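Long-range contacts in putative phosphatase/phosphodiesterase MPN_349 (Mycoplasma pneumoniae M129, PDB 1T71), which binds two iron ions and probably acts as a metal-dependent phosphodiesterase or phosphatase, perhaps on 2',3'-cyclic nucleotides: residues 177-182 against 198-203; 216-221 against 233-238; 240-245 against 262-267. All coordinates share one frame; numbering follows the deposited sequence.

Contact 1 of 3, residues 177-182 against 198-203; sequences TTIFGT and SAYITD
Phe180 lays its ring obliquely across the methyl branch of Ile201, CD1 lying 3.5 Å from CG2. With CG anti to the carbonyl carbon (chi1 -65°), the ring swings back beside its own backbone N and toward the neighbouring strand, so that CE1 also reaches Ala199 CB at 3.9 Å. One ring face receives Thr178 CB, two residues earlier on the same strand, above the rim. Ile201 turns CG1 anti to the backbone N (chi1 -172°), which leaves CG2 in the crowded position and directed at the ring. Thr178, Phe180, Ala199 and Ile201 thus share one face of the sheet. On the other face Ile179 CG2 meets Tyr200 CD1 at 3.7 Å, the two side chains crossing obliquely, with Ile179 CB in plane at the ring edge.

The strands are parallel, their directions 13° apart, and Ile179 shows the parallel pattern: its N binds Ala199 O at 2.9 Å, nearly along the C=O axis, while its O accepts weakly from Ile201 N at 3.4 Å. Ala199 N donates to Thr177 O, and Gly181 N to Ile201 O is again short and straight. Gly181 CA packs directly on Thr202 O in a C-H...O contact of 3.2 Å. Asp203 comes beside Thr182, its OD2 held by Thr184 OG1 and its OD1 by Gly205 N.

Thr182 OG1 is bound to Asp156, and its side chain, at the C-terminal end of the strand, lies beside the iron ligands His158 and Asp12. Strand 152-158 flanks 178-182 along its other edge, helix 162-172 packs on Ile179 and Tyr200, and strand 241-249 of the second mixed sheet brings Val246 and Phe248 against the Phe180 face, consistent with the two-sheet sandwich of calcineurin-like metallophosphoesterases.

Contact 2 of 3, residues 216-221 against 233-238; sequences GANPEQ and HFEVSK
Two backbone hydrogen bonds set a single bridge between Ala217 and Val236, whose CA atoms lie 4.8 Å apart: Ser237 N donates to Gly216 O at 3.0 Å, and Asn218 N to Glu235 O at 2.9 Å. Both donors lie in the plane of the accepting carbonyl, and the N-H...O angles of 159° and 163° show nearly straight bonds. A water extends the connection, donating to Asn218 O and accepting from Glu235 N.

Around this bridge the side chains make a modest contact. Ser237 points its CB toward the other segment, 3.3 Å from Gly216 O, while its hydroxyl, anti to the backbone N (chi1 166°), is engaged by Cys239 N. Ala217 CB sits at the edge of the Phe234 ring, near its plane, 4.2 Å from CD2. Gln221 enters from the first turn of the helix: its first torsion sets CG beside the backbone N, 3.0 Å from His233 O, and the bend at chi2 then turns the end of the chain, which crosses the Glu235 side chain obliquely.

Phe234 also leans on Tyr14, and Gly216 lies close to the iron ligand His185. The other end is a helix start, with Asn218 at the N-cap position and Pro219 opening helix 219-226. The arrangement is an isolated beta bridge rather than a sheet, with its Gly216 end near the di-iron centre of the metallophosphoesterase fold, and it joins the N-terminal end of this helix to the loop that leads into strand 241-249.

Contact 3 of 3, residues 240-245 against 262-267; sequences GAQLNG and AIRIVE
Arg264 grips Asn244 side-on, NE at 3.0 Å and NH2 at 3.2 Å from the single atom OD1, across a beta hairpin of strands 241-249 and 259-267. The oxygen lies at the guanidinium edge, in its plane, and the bend at chi3 (-81°) brings both nitrogens to it. Asn244 ND2 is held by Met206 O and more weakly by Gln242 OE1, so the amide is fixed at both ends. A water links Gln242 OE1 to Arg264 NH2, while Gln242 NE2 binds Pro209 O.

Six backbone bonds run beneath the Gln242, Asn244 and Arg264 side chains. The strand directions are almost exactly antiparallel (178°), and the hydrogen-bonded pairs are Ala241-Glu267, Leu243-Ile265 and Gly245-Ile263, each with two N-H...O=C links. Most donors lie in or near the plane of the accepting carbonyl, but Ile263 N stands above that of Gly245.

The opposite face is mainly apolar, with Glu267 at its end. Leu243, with CG anti to the backbone N (chi1 174°), lies side by side with Ile263, and its CB faces Ile265 CB at 3.9 Å. Helix 15-23 meets this face through Ile21, which touches Ala241, Leu243 and Ile265, and helix 26-33 reaches Ile263 through Leu29 and Tyr33. The closest side-chain approach of Leu243 to Ile263 is CD1 to CG2, 3.7 Å.

How the contacts relate
Contact 1 is wholly buried, contact 3 has one strand partly at the surface, and contact 2 lies farthest out, its centre 20 Å from that of the chain. Contacts 1 and 3 belong to different mixed sheets that pack against each other, since strand 241-249 meets the Phe180 face further along; their centres are 18 Å apart. Parallel backbone pairing with largely apolar side chains on both faces suits the interior in contact 1, whereas the antiparallel hairpin of contact 3 puts an amide-guanidinium network on one face and aliphatic packing on the other. Contact 2 relies on a single bridge and a water, and its residues 233-238 lead almost directly into strand 241-249 of contact 3.

Contact 1 of 3, residues 177-182 against 198-203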
# COMPACT_ATOMS: atom_id res chain seq x y z
N THR A 177 -2.87 -13.39 8.60
CA THR A 177 -2.12 -14.01 7.52
C THR A 177 -0.91 -13.15 7.13
O THR A 177 0.20 -13.65 7.04
CB THR A 177 -2.99 -14.22 6.27
OG1 THR A 177 -4.20 -14.90 6.63
CG2 THR A 177 -2.25 -15.04 5.22
N THR A 178 -1.14 -11.86 6.87
CA THR A 178 -0.03 -10.98 6.50
C THR A 178 -0.11 -9.62 7.18
O THR A 178 -1.19 -9.10 7.46
CB THR A 178 0.05 -10.73 4.97
OG1 THR A 178 -1.00 -9.84 4.57
CG2 THR A 178 -0.10 -12.03 4.21
N ILE A 179 1.07 -9.07 7.44
CA ILE A 179 1.22 -7.75 8.05
C ILE A 179 2.18 -7.02 7.12
O ILE A 179 3.40 -7.19 7.22
CB ILE A 179 1.88 -7.84 9.44
CG1 ILE A 179 1.01 -8.67 10.40
CG2 ILE A 179 2.12 -6.45 9.99
CD1 ILE A 179 -0.28 -7.99 10.79
N PHE A 180 1.64 -6.23 6.19
CA PHE A 180 2.48 -5.48 5.26
C PHE A 180 2.46 -4.00 5.57
O PHE A 180 1.40 -3.37 5.58
CB PHE A 180 2.02 -5.67 3.80
CG PHE A 180 2.16 -7.08 3.28
CD1 PHE A 180 3.15 -7.93 3.77
CD2 PHE A 180 1.33 -7.53 2.25
CE1 PHE A 180 3.31 -9.21 3.23
CE2 PHE A 180 1.49 -8.81 1.71
CZ PHE A 180 2.48 -9.65 2.20
N GLY A 181 3.64 -3.43 5.84
CA GLY A 181 3.71 -2.01 6.12
C GLY A 181 3.83 -1.19 4.84
O GLY A 181 4.40 -1.66 3.85
N THR A 182 3.27 0.01 4.85
CA THR A 182 3.32 0.92 3.71
C THR A 182 3.44 2.35 4.25
O THR A 182 3.36 2.55 5.46
CB THR A 182 2.03 0.83 2.83
OG1 THR A 182 0.87 0.98 3.66
CG2 THR A 182 1.97 -0.50 2.10
N SER A 198 3.13 -16.34 9.35
CA SER A 198 2.55 -15.21 8.65
C SER A 198 3.60 -14.62 7.72
O SER A 198 4.74 -15.08 7.68
CB SER A 198 2.11 -14.12 9.64
OG SER A 198 1.09 -14.60 10.49
N ALA A 199 3.19 -13.61 6.96
CA ALA A 199 4.12 -12.93 6.08
C ALA A 199 4.26 -11.52 6.66
O ALA A 199 3.27 -10.92 7.07
CB ALA A 199 3.57 -12.87 4.67
N TYR A 200 5.49 -11.02 6.72
CA TYR A 200 5.73 -9.68 7.25
C TYR A 200 6.80 -8.93 6.47
O TYR A 200 7.72 -9.54 5.92
CB TYR A 200 6.20 -9.73 8.71
CG TYR A 200 6.63 -8.37 9.24
CD1 TYR A 200 5.69 -7.40 9.57
CD2 TYR A 200 7.99 -8.04 9.37
CE1 TYR A 200 6.07 -6.13 10.00
CE2 TYR A 200 8.39 -6.77 9.81
CZ TYR A 200 7.42 -5.82 10.12
OH TYR A 200 7.79 -4.55 10.53
N ILE A 201 6.67 -7.61 6.43
CA ILE A 201 7.65 -6.73 5.79
C ILE A 201 7.39 -5.33 6.35
O ILE A 201 6.25 -4.86 6.39
CB ILE A 201 7.54 -6.75 4.24
CG1 ILE A 201 8.71 -5.98 3.64
CG2 ILE A 201 6.22 -6.16 3.78
CD1 ILE A 201 8.77 -6.00 2.11
N THR A 202 8.45 -4.67 6.81
CA THR A 202 8.32 -3.34 7.39
C THR A 202 7.69 -2.36 6.42
O THR A 202 6.84 -1.57 6.81
CB THR A 202 9.69 -2.82 7.89
OG1 THR A 202 10.14 -3.67 8.96
CG2 THR A 202 9.56 -1.40 8.43
N ASP A 203 8.12 -2.41 5.16
CA ASP A 203 7.54 -1.54 4.13
C ASP A 203 7.66 -2.15 2.73
O ASP A 203 8.75 -2.52 2.29
CB ASP A 203 8.18 -0.14 4.15
CG ASP A 203 7.27 0.92 3.54
OD1 ASP A 203 6.87 0.77 2.36
OD2 ASP A 203 6.94 1.90 4.25

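Contact 2 of 3, residues 216-221 against 233-238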
# COMPACT_ATOMS: atom_id res chain seq x y z
N GLY A 216 9.16 10.11 -4.64
CA GLY A 216 8.12 10.39 -5.62
C GLY A 216 8.00 11.85 -6.04
O GLY A 216 7.44 12.15 -7.10
N ALA A 217 8.54 12.76 -5.23
CA ALA A 217 8.47 14.19 -5.53
C ALA A 217 9.72 14.73 -6.21
O ALA A 217 10.80 14.16 -6.12
CB ALA A 217 8.20 14.97 -4.23
N ASN A 218 9.56 15.86 -6.91
CA ASN A 218 10.67 16.51 -7.58
C ASN A 218 11.67 16.90 -6.51
O ASN A 218 11.29 17.47 -5.48
CB ASN A 218 10.17 17.75 -8.33
CG ASN A 218 11.31 18.64 -8.78
OD1 ASN A 218 12.22 18.20 -9.48
ND2 ASN A 218 11.25 19.90 -8.39
N PRO A 219 12.96 16.60 -6.72
CA PRO A 219 14.01 16.93 -5.75
C PRO A 219 14.17 18.41 -5.40
O PRO A 219 14.49 18.74 -4.26
CB PRO A 219 15.27 16.36 -6.40
CG PRO A 219 14.74 15.17 -7.16
CD PRO A 219 13.50 15.76 -7.81
N GLU A 220 13.95 19.30 -6.36
CA GLU A 220 14.12 20.73 -6.10
C GLU A 220 13.42 21.27 -4.86
O GLU A 220 14.07 21.83 -3.98
CB GLU A 220 13.71 21.57 -7.31
CG GLU A 220 14.04 23.05 -7.10
CD GLU A 220 13.73 23.92 -8.30
OE1 GLU A 220 12.54 24.03 -8.67
OE2 GLU A 220 14.68 24.50 -8.87
N GLN A 221 12.10 21.11 -4.79
CA GLN A 221 11.36 21.61 -3.63
C GLN A 221 11.82 20.92 -2.36
O GLN A 221 11.90 21.54 -1.30
CB GLN A 221 9.85 21.38 -3.81
CG GLN A 221 9.21 22.14 -4.96
CD GLN A 221 9.82 21.82 -6.31
OE1 GLN A 221 10.85 22.38 -6.68
NE2 GLN A 221 9.20 20.90 -7.03
N HIS A 233 5.32 24.57 -2.82
CA HIS A 233 4.51 23.45 -3.28
C HIS A 233 5.30 22.23 -3.75
O HIS A 233 6.31 22.37 -4.44
CB HIS A 233 3.64 23.92 -4.45
CG HIS A 233 4.44 24.32 -5.65
ND1 HIS A 233 5.36 25.35 -5.62
CD2 HIS A 233 4.49 23.80 -6.90
CE1 HIS A 233 5.95 25.44 -6.80
NE2 HIS A 233 5.44 24.52 -7.60
N PHE A 234 4.83 21.03 -3.40
CA PHE A 234 5.51 19.82 -3.84
C PHE A 234 5.04 19.58 -5.28
O PHE A 234 3.97 20.03 -5.67
CB PHE A 234 5.13 18.62 -2.97
CG PHE A 234 4.02 17.78 -3.55
CD1 PHE A 234 2.70 18.24 -3.55
CD2 PHE A 234 4.29 16.54 -4.12
CE1 PHE A 234 1.68 17.47 -4.11
CE2 PHE A 234 3.28 15.77 -4.69
CZ PHE A 234 1.97 16.24 -4.68
N GLU A 235 5.84 18.85 -6.05
CA GLU A 235 5.48 18.57 -7.44
C GLU A 235 5.76 17.10 -7.73
O GLU A 235 6.76 16.55 -7.27
CB GLU A 235 6.32 19.45 -8.35
CG GLU A 235 5.84 19.54 -9.78
CD GLU A 235 6.68 20.51 -10.61
OE1 GLU A 235 7.81 20.14 -10.99
OE2 GLU A 235 6.21 21.64 -10.86
N VAL A 236 4.86 16.45 -8.48
CA VAL A 236 5.05 15.05 -8.84
C VAL A 236 6.23 14.91 -9.80
O VAL A 236 6.34 15.67 -10.77
CB VAL A 236 3.78 14.47 -9.52
CG1 VAL A 236 4.07 13.05 -10.00
CG2 VAL A 236 2.61 14.47 -8.55
N SER A 237 7.10 13.94 -9.54
CA SER A 237 8.27 13.71 -10.40
C SER A 237 7.91 12.89 -11.64
O SER A 237 7.05 12.01 -11.58
CB SER A 237 9.37 12.99 -9.62
OG SER A 237 10.36 12.47 -10.49
N LYS A 238 8.58 13.18 -12.75
CA LYS A 238 8.36 12.46 -14.00
C LYS A 238 9.64 11.71 -14.33
O LYS A 238 9.81 11.21 -15.44
CB LYS A 238 8.06 13.44 -15.14
CG LYS A 238 6.85 14.33 -14.92
CD LYS A 238 6.84 15.50 -15.91
CE LYS A 238 5.79 16.53 -15.54
NZ LYS A 238 5.98 17.81 -16.28
O HOH W 1 8.57 18.63 -4.95

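Contact 3 of 3, residues 240-245 against 262-267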
# COMPACT_ATOMS: atom_id res chain seq x y z
N GLY A 240 11.87 8.71 -14.41
CA GLY A 240 11.89 7.25 -14.34
C GLY A 240 10.75 6.61 -13.58
O GLY A 240 9.70 7.22 -13.40
N ALA A 241 10.95 5.37 -13.13
CA ALA A 241 9.90 4.67 -12.41
C ALA A 241 10.37 3.43 -11.67
O ALA A 241 11.41 2.85 -12.00
CB ALA A 241 8.78 4.28 -13.37
N GLN A 242 9.60 3.03 -10.67
CA GLN A 242 9.92 1.84 -9.90
C GLN A 242 8.64 1.15 -9.48
O GLN A 242 7.60 1.80 -9.25
CB GLN A 242 10.75 2.20 -8.66
CG GLN A 242 10.07 3.15 -7.68
CD GLN A 242 10.96 3.50 -6.49
OE1 GLN A 242 11.36 2.62 -5.72
NE2 GLN A 242 11.27 4.77 -6.34
N LEU A 243 8.71 -0.17 -9.40
CA LEU A 243 7.59 -1.00 -9.00
C LEU A 243 8.09 -1.85 -7.85
O LEU A 243 9.12 -2.51 -7.97
CB LEU A 243 7.16 -1.89 -10.17
CG LEU A 243 6.09 -2.97 -10.00
CD1 LEU A 243 6.53 -4.02 -9.00
CD2 LEU A 243 4.80 -2.34 -9.56
N ASN A 244 7.37 -1.84 -6.73
CA ASN A 244 7.75 -2.61 -5.56
C ASN A 244 6.54 -3.34 -4.99
O ASN A 244 5.46 -2.77 -4.83
CB ASN A 244 8.35 -1.69 -4.50
CG ASN A 244 9.68 -1.11 -4.93
OD1 ASN A 244 10.72 -1.77 -4.80
ND2 ASN A 244 9.67 0.11 -5.46
N GLY A 245 6.72 -4.62 -4.69
CA GLY A 245 5.62 -5.39 -4.16
C GLY A 245 6.05 -6.67 -3.50
O GLY A 245 7.24 -6.94 -3.32
N ALA A 262 10.06 -10.87 -2.79
CA ALA A 262 9.95 -9.44 -3.04
C ALA A 262 9.94 -9.19 -4.55
O ALA A 262 10.70 -9.81 -5.29
CB ALA A 262 11.12 -8.71 -2.40
N ILE A 263 9.08 -8.28 -4.99
CA ILE A 263 8.99 -7.95 -6.41
C ILE A 263 9.53 -6.54 -6.62
O ILE A 263 9.05 -5.60 -5.99
CB ILE A 263 7.53 -7.97 -6.90
CG1 ILE A 263 6.92 -9.35 -6.67
CG2 ILE A 263 7.49 -7.58 -8.38
CD1 ILE A 263 5.42 -9.41 -6.94
N ARG A 264 10.52 -6.40 -7.50
CA ARG A 264 11.10 -5.09 -7.78
C ARG A 264 11.51 -4.86 -9.23
O ARG A 264 12.16 -5.71 -9.85
CB ARG A 264 12.29 -4.80 -6.85
CG ARG A 264 13.29 -3.80 -7.45
CD ARG A 264 14.25 -3.22 -6.42
NE ARG A 264 13.59 -2.13 -5.71
CZ ARG A 264 14.09 -0.92 -5.54
NH1 ARG A 264 15.29 -0.61 -6.03
NH2 ARG A 264 13.38 -0.00 -4.91
N ILE A 265 11.13 -3.71 -9.75
CA ILE A 265 11.45 -3.32 -11.11
C ILE A 265 11.88 -1.86 -11.07
O ILE A 265 11.20 -1.02 -10.48
CB ILE A 265 10.24 -3.49 -12.05
CG1 ILE A 265 9.83 -4.96 -12.09
CG2 ILE A 265 10.58 -3.01 -13.45
CD1 ILE A 265 8.60 -5.24 -12.92
N VAL A 266 13.02 -1.56 -11.68
CA VAL A 266 13.53 -0.20 -11.70
C VAL A 266 13.87 0.26 -13.11
O VAL A 266 14.56 -0.44 -13.86
CB VAL A 266 14.79 -0.08 -10.82
CG1 VAL A 266 15.32 1.35 -10.88
CG2 VAL A 266 14.46 -0.47 -9.38
N GLU A 267 13.37 1.44 -13.46
CA GLU A 267 13.61 2.03 -14.77
C GLU A 267 14.28 3.38 -14.56
O GLU A 267 13.67 4.30 -14.01
CB GLU A 267 12.29 2.22 -15.52
CG GLU A 267 11.45 0.96 -15.71
CD GLU A 267 12.06 -0.03 -16.70
OE1 GLU A 267 11.38 -1.03 -17.03
OE2 GLU A 267 13.22 0.19 -17.14
O HOH W 2 13.80 2.41 -4.52